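Local coordinates for chalcone-flavanone isomerase family protein (Arabidopsis thaliana, PDB 4DOO), which binds fatty acids, preferring saturated ones, through a chalcone-isomerase-like domain of a chloroplast protein that may take part in alpha-linolenic acid metabolism, at residues 93-96 with 97-100; 102-105 with 106-109. All blocks are in the same frame, centred on the assembly; numbering follows the deposited sequence.

In the fold
The two contacts follow one another along the chain, their centres about 12 Å apart. Contact 1 occupies the loop that leaves strand 87-93 of the antiparallel sheet, and contact 2 is the early part of helix 100-118, which that loop feeds. They meet where Leu-98 CB packs on Val-103 CG2, 4.0 Å away, and Asn-99 links them as well, its OD1 capping the backbone N of Ser-102 at the helix start. Both border the same lauric acid of chain D: the loop lies nearer its carboxylate half, the helix nearer its tail. The helix also reaches the second lauric acid, so loop and helix together form part of the wall around the fatty acids in this chalcone-isomerase fold.

Contact 1: residues 93-96 with 97-100; sequences IVYG and KLNI. With DAO (lauric acid), chain D.
Tyr-95 and Leu-98 make an apolar contact in this loop, CD2 of the ring lying 3.5 Å from Leu-98 CD2. The leucine comes to the ring's edge, with CG in the ring plane. Its other methyl, CD1, turns back to Ile-93 CG2 at 3.6 Å, so the one side chain bridges the end of strand 87-93 and the aromatic ring.

Lys-97 meets the tyrosine differently. Its backbone N sits 3.7 Å above one ring face, offset toward the rim, while the two side chains cross at about a right angle, bringing Lys-97 CE to 3.7 Å from Tyr-95 OH. The bend at chi3 (-68°) turns the chain back over the phenol end. With CG of Tyr-95 anti to the backbone N (chi1 -170°), the ring is carried under this backbone.

The polar links run through water. One molecule accepts from Leu-98 N at 3.0 Å and lies 2.7 Å from Tyr-95 O; a second lies near both Gly-96 O and Leu-98 O, and no direct hydrogen bond crosses the turn.

The lauric acid of chain D passes beside the same residues, its C4 being 4.0 Å from Leu-98 CD2 and its O2 3.5 Å from Tyr-95 OH. Replacing Tyr-95 by an alanine would probably leave Leu-98 CD2 and the CB and CE methylenes of Lys-97 without the ring they rest on, and take the hydroxyl away from the carboxylate end. The contact thus sets apolar Leu-98 beside the acyl chain and a phenol hydroxyl near the carboxylate, consistent with the amphipathic fatty acid bound here.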
loop_
_atom_site.group_PDB
_atom_site.type_symbol
_atom_site.label_atom_id
_atom_site.label_comp_id
_atom_site.label_asym_id
_atom_site.label_seq_id
_atom_site.Cartn_x
_atom_site.Cartn_y
_atom_site.Cartn_z
ATOM N N ILE A 93 9.000 -5.306 8.419
ATOM C CA ILE A 93 10.389 -4.870 8.327
ATOM C C ILE A 93 11.385 -6.005 8.147
ATOM O O ILE A 93 11.433 -6.936 8.950
ATOM C CB ILE A 93 10.789 -4.032 9.575
ATOM C CG1 ILE A 93 9.794 -2.882 9.767
ATOM C CG2 ILE A 93 12.204 -3.478 9.415
ATOM C CD1 ILE A 93 9.672 -1.955 8.570
ATOM N N VAL A 94 12.185 -5.906 7.088
ATOM C CA VAL A 94 13.198 -6.905 6.766
ATOM C C VAL A 94 14.602 -6.496 7.234
ATOM O O VAL A 94 15.281 -7.266 7.922
ATOM C CB VAL A 94 13.235 -7.169 5.239
ATOM C CG1 VAL A 94 14.386 -8.098 4.888
ATOM C CG2 VAL A 94 11.909 -7.774 4.789
ATOM N N TYR A 95 15.037 -5.299 6.847
ATOM C CA TYR A 95 16.356 -4.796 7.217
ATOM C C TYR A 95 16.429 -4.606 8.732
ATOM O O TYR A 95 15.566 -3.961 9.327
ATOM C CB TYR A 95 16.635 -3.470 6.500
ATOM C CG TYR A 95 18.060 -2.974 6.631
ATOM C CD1 TYR A 95 19.135 -3.773 6.240
ATOM C CD2 TYR A 95 18.334 -1.700 7.135
ATOM C CE1 TYR A 95 20.451 -3.317 6.346
ATOM C CE2 TYR A 95 19.644 -1.236 7.246
ATOM C CZ TYR A 95 20.697 -2.052 6.850
ATOM O OH TYR A 95 21.992 -1.603 6.966
ATOM N N GLY A 96 17.474 -5.151 9.351
ATOM C CA GLY A 96 17.599 -5.055 10.798
ATOM C C GLY A 96 18.346 -3.877 11.398
ATOM O O GLY A 96 18.433 -3.771 12.623
ATOM N N LYS A 97 18.874 -2.985 10.568
ATOM C CA LYS A 97 19.624 -1.845 11.088
ATOM C C LYS A 97 19.075 -0.475 10.709
ATOM O O LYS A 97 19.834 0.454 10.432
ATOM C CB LYS A 97 21.090 -1.963 10.661
ATOM C CG LYS A 97 21.842 -3.074 11.386
ATOM C CD LYS A 97 22.974 -3.654 10.545
ATOM C CE LYS A 97 22.428 -4.419 9.343
ATOM N NZ LYS A 97 23.497 -5.126 8.577
ATOM N N LEU A 98 17.752 -0.350 10.706
ATOM C CA LEU A 98 17.105 0.918 10.377
ATOM C C LEU A 98 17.136 1.843 11.589
ATOM O O LEU A 98 17.056 1.388 12.728
ATOM C CB LEU A 98 15.644 0.686 9.982
ATOM C CG LEU A 98 15.353 -0.111 8.709
ATOM C CD1 LEU A 98 13.867 -0.413 8.625
ATOM C CD2 LEU A 98 15.812 0.695 7.496
ATOM N N ASN A 99 17.266 3.142 11.347
ATOM C CA ASN A 99 17.255 4.100 12.444
ATOM C C ASN A 99 16.099 5.056 12.172
ATOM O O ASN A 99 15.878 5.475 11.033
ATOM C CB ASN A 99 18.599 4.836 12.548
ATOM C CG ASN A 99 18.808 5.848 11.450
ATOM O OD1 ASN A 99 18.233 6.936 11.479
ATOM N ND2 ASN A 99 19.637 5.499 10.473
ATOM N N ILE A 100 15.351 5.367 13.225
ATOM C CA ILE A 100 14.178 6.230 13.142
ATOM C C ILE A 100 14.346 7.499 12.312
ATOM O O ILE A 100 13.452 7.860 11.551
ATOM C CB ILE A 100 13.686 6.621 14.557
ATOM C CG1 ILE A 100 12.368 7.386 14.457
ATOM C CG2 ILE A 100 14.738 7.457 15.268
ATOM C CD1 ILE A 100 11.232 6.581 13.860
HETATM O O1 DAO D . 22.286 2.406 4.045
HETATM O O2 DAO D . 21.403 1.708 5.937
HETATM C C1 DAO D . 21.307 2.028 4.730
HETATM C C2 DAO D . 19.949 1.953 4.066
HETATM C C3 DAO D . 19.144 3.210 4.380
HETATM C C4 DAO D . 17.707 2.861 4.748
HETATM C C5 DAO D . 16.738 3.305 3.657
HETATM C C6 DAO D . 15.538 4.025 4.254
HETATM C C7 DAO D . 14.230 3.367 3.825
HETATM C C8 DAO D . 13.171 3.521 4.908
HETATM C C9 DAO D . 11.763 3.383 4.339
HETATM C C10 DAO D . 10.963 2.350 5.132
HETATM C C11 DAO D . 9.800 2.996 5.874
HETATM C C12 DAO D . 9.152 2.011 6.825
HETATM O O HOH W 1 15.609 -2.342 11.510
HETATM O O HOH W 2 16.754 -1.376 13.887
#

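Contact 2: residues 102-105 with 106-109; sequences SVRN and AFQE. With DAO (lauric acid), chain D; DAO (lauric acid), chain C.
Phe-107 lies against the backbone of Arg-104, whose O stands 3.7 Å above the ring plane, over its centre. The ring gets there because CG sits between the backbone N and the carbonyl carbon (chi1 71°), and the Arg-104 side chain lies alongside, its CG 3.9 Å from Phe-107 CE2.

Four i to i+4 bonds satisfy successive carbonyls: Ser-102 O takes Ala-106 N, Val-103 O takes Phe-107 N at 3.0 Å and 162°, Arg-104 O takes Gln-108 N, and Asn-105 O takes Glu-109 N. A water donates to Asn-105 OD1 at 2.8 Å and accepts from Gln-108 NE2 at 2.9 Å; a second donates to Asn-105 O and receives a weak bond from that NE2, while Gln-108 OE1 has a weak hydrogen bond from Thr-131 OG1. Arg-104 NH2 bonds the O of Phe-134.

Toward the ligands the helix is mostly apolar: Ala-106 CB touches C8 of the chain D lauric acid at 3.5 Å, and Phe-107 CD2 is 3.9 Å from C8 of the chain C one. The fatty acids lie between helix 100-118 and the sheet, whose Arg-30 and Tyr-43 hydrogen-bond lauric acid; Phe-107 also packs edge-to-face on Phe-130 of helix 124-131.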
loop_
_atom_site.group_PDB
_atom_site.type_symbol
_atom_site.label_atom_id
_atom_site.label_comp_id
_atom_site.label_asym_id
_atom_site.label_seq_id
_atom_site.Cartn_x
_atom_site.Cartn_y
_atom_site.Cartn_z
ATOM N N SER A 102 16.551 8.125 9.827
ATOM C CA SER A 102 16.694 7.772 8.421
ATOM C C SER A 102 15.335 7.420 7.827
ATOM O O SER A 102 14.988 7.875 6.738
ATOM C CB SER A 102 17.649 6.588 8.270
ATOM O OG SER A 102 17.853 6.265 6.906
ATOM N N VAL A 103 14.566 6.615 8.553
ATOM C CA VAL A 103 13.251 6.200 8.095
ATOM C C VAL A 103 12.312 7.387 7.888
ATOM O O VAL A 103 11.649 7.479 6.856
ATOM C CB VAL A 103 12.617 5.195 9.082
ATOM C CG1 VAL A 103 11.156 4.966 8.739
ATOM C CG2 VAL A 103 13.381 3.877 9.025
ATOM N N ARG A 104 12.259 8.293 8.860
ATOM C CA ARG A 104 11.397 9.467 8.750
ATOM C C ARG A 104 11.722 10.277 7.504
ATOM O O ARG A 104 10.822 10.704 6.780
ATOM C CB ARG A 104 11.526 10.344 9.998
ATOM C CG ARG A 104 10.723 9.810 11.164
ATOM C CD ARG A 104 11.036 10.506 12.474
ATOM N NE ARG A 104 10.152 10.012 13.525
ATOM C CZ ARG A 104 10.494 9.889 14.804
ATOM N NH1 ARG A 104 11.714 10.226 15.205
ATOM N NH2 ARG A 104 9.612 9.420 15.680
ATOM N N ASN A 105 13.009 10.487 7.256
ATOM C CA ASN A 105 13.429 11.237 6.079
ATOM C C ASN A 105 13.018 10.503 4.804
ATOM O O ASN A 105 12.626 11.128 3.818
ATOM C CB ASN A 105 14.948 11.444 6.098
ATOM C CG ASN A 105 15.369 12.597 6.996
ATOM O OD1 ASN A 105 14.656 12.965 7.930
ATOM N ND2 ASN A 105 16.540 13.165 6.722
ATOM N N ALA A 106 13.092 9.176 4.835
ATOM C CA ALA A 106 12.736 8.365 3.674
ATOM C C ALA A 106 11.257 8.417 3.308
ATOM O O ALA A 106 10.925 8.588 2.131
ATOM C CB ALA A 106 13.167 6.915 3.889
ATOM N N PHE A 107 10.360 8.267 4.283
ATOM C CA PHE A 107 8.944 8.315 3.935
ATOM C C PHE A 107 8.458 9.747 3.714
ATOM O O PHE A 107 7.450 9.967 3.054
ATOM C CB PHE A 107 8.067 7.556 4.960
ATOM C CG PHE A 107 7.927 8.222 6.306
ATOM C CD1 PHE A 107 7.245 9.430 6.443
ATOM C CD2 PHE A 107 8.416 7.599 7.450
ATOM C CE1 PHE A 107 7.051 10.003 7.696
ATOM C CE2 PHE A 107 8.226 8.167 8.714
ATOM C CZ PHE A 107 7.542 9.369 8.835
ATOM N N GLN A 108 9.181 10.725 4.248
ATOM C CA GLN A 108 8.786 12.110 4.026
ATOM C C GLN A 108 9.072 12.435 2.565
ATOM O O GLN A 108 8.330 13.182 1.925
ATOM C CB GLN A 108 9.551 13.047 4.963
ATOM C CG GLN A 108 8.926 13.112 6.348
ATOM C CD GLN A 108 9.863 13.665 7.406
ATOM O OE1 GLN A 108 9.460 13.890 8.546
ATOM N NE2 GLN A 108 11.121 13.875 7.036
ATOM N N GLU A 109 10.139 11.847 2.033
ATOM C CA GLU A 109 10.506 12.057 0.639
ATOM C C GLU A 109 9.557 11.317 -0.309
ATOM O O GLU A 109 9.006 11.916 -1.235
ATOM C CB GLU A 109 11.940 11.584 0.384
ATOM C CG GLU A 109 12.508 12.036 -0.956
ATOM C CD GLU A 109 13.985 11.712 -1.110
ATOM O OE1 GLU A 109 14.329 10.514 -1.208
ATOM O OE2 GLU A 109 14.807 12.656 -1.127
HETATM O O1 DAO D . 22.286 2.406 4.045
HETATM O O2 DAO D . 21.403 1.708 5.937
HETATM C C1 DAO D . 21.307 2.028 4.730
HETATM C C2 DAO D . 19.949 1.953 4.066
HETATM C C3 DAO D . 19.144 3.210 4.380
HETATM C C4 DAO D . 17.707 2.861 4.748
HETATM C C5 DAO D . 16.738 3.305 3.657
HETATM C C6 DAO D . 15.538 4.025 4.254
HETATM C C7 DAO D . 14.230 3.367 3.825
HETATM C C8 DAO D . 13.171 3.521 4.908
HETATM C C9 DAO D . 11.763 3.383 4.339
HETATM C C10 DAO D . 10.963 2.350 5.132
HETATM C C11 DAO D . 9.800 2.996 5.874
HETATM C C12 DAO D . 9.152 2.011 6.825
HETATM O O1 DAO C . 9.181 5.118 1.674
HETATM O O2 DAO C . 8.655 2.981 1.802
HETATM C C1 DAO C . 8.354 4.196 1.872
HETATM C C2 DAO C . 6.931 4.566 2.227
HETATM C C3 DAO C . 6.646 4.193 3.672
HETATM C C4 DAO C . 5.279 4.728 4.123
HETATM C C5 DAO C . 4.858 4.106 5.456
HETATM C C6 DAO C . 5.522 4.811 6.636
HETATM C C7 DAO C . 5.644 3.888 7.837
HETATM C C8 DAO C . 6.690 4.423 8.803
HETATM C C9 DAO C . 6.951 3.443 9.932
HETATM C C10 DAO C . 7.940 4.036 10.931
HETATM C C11 DAO C . 7.697 3.474 12.327
HETATM C C12 DAO C . 8.806 3.889 13.270
HETATM O O HOH W 3 12.683 14.240 9.480
HETATM O O HOH W 4 12.866 14.286 4.154
#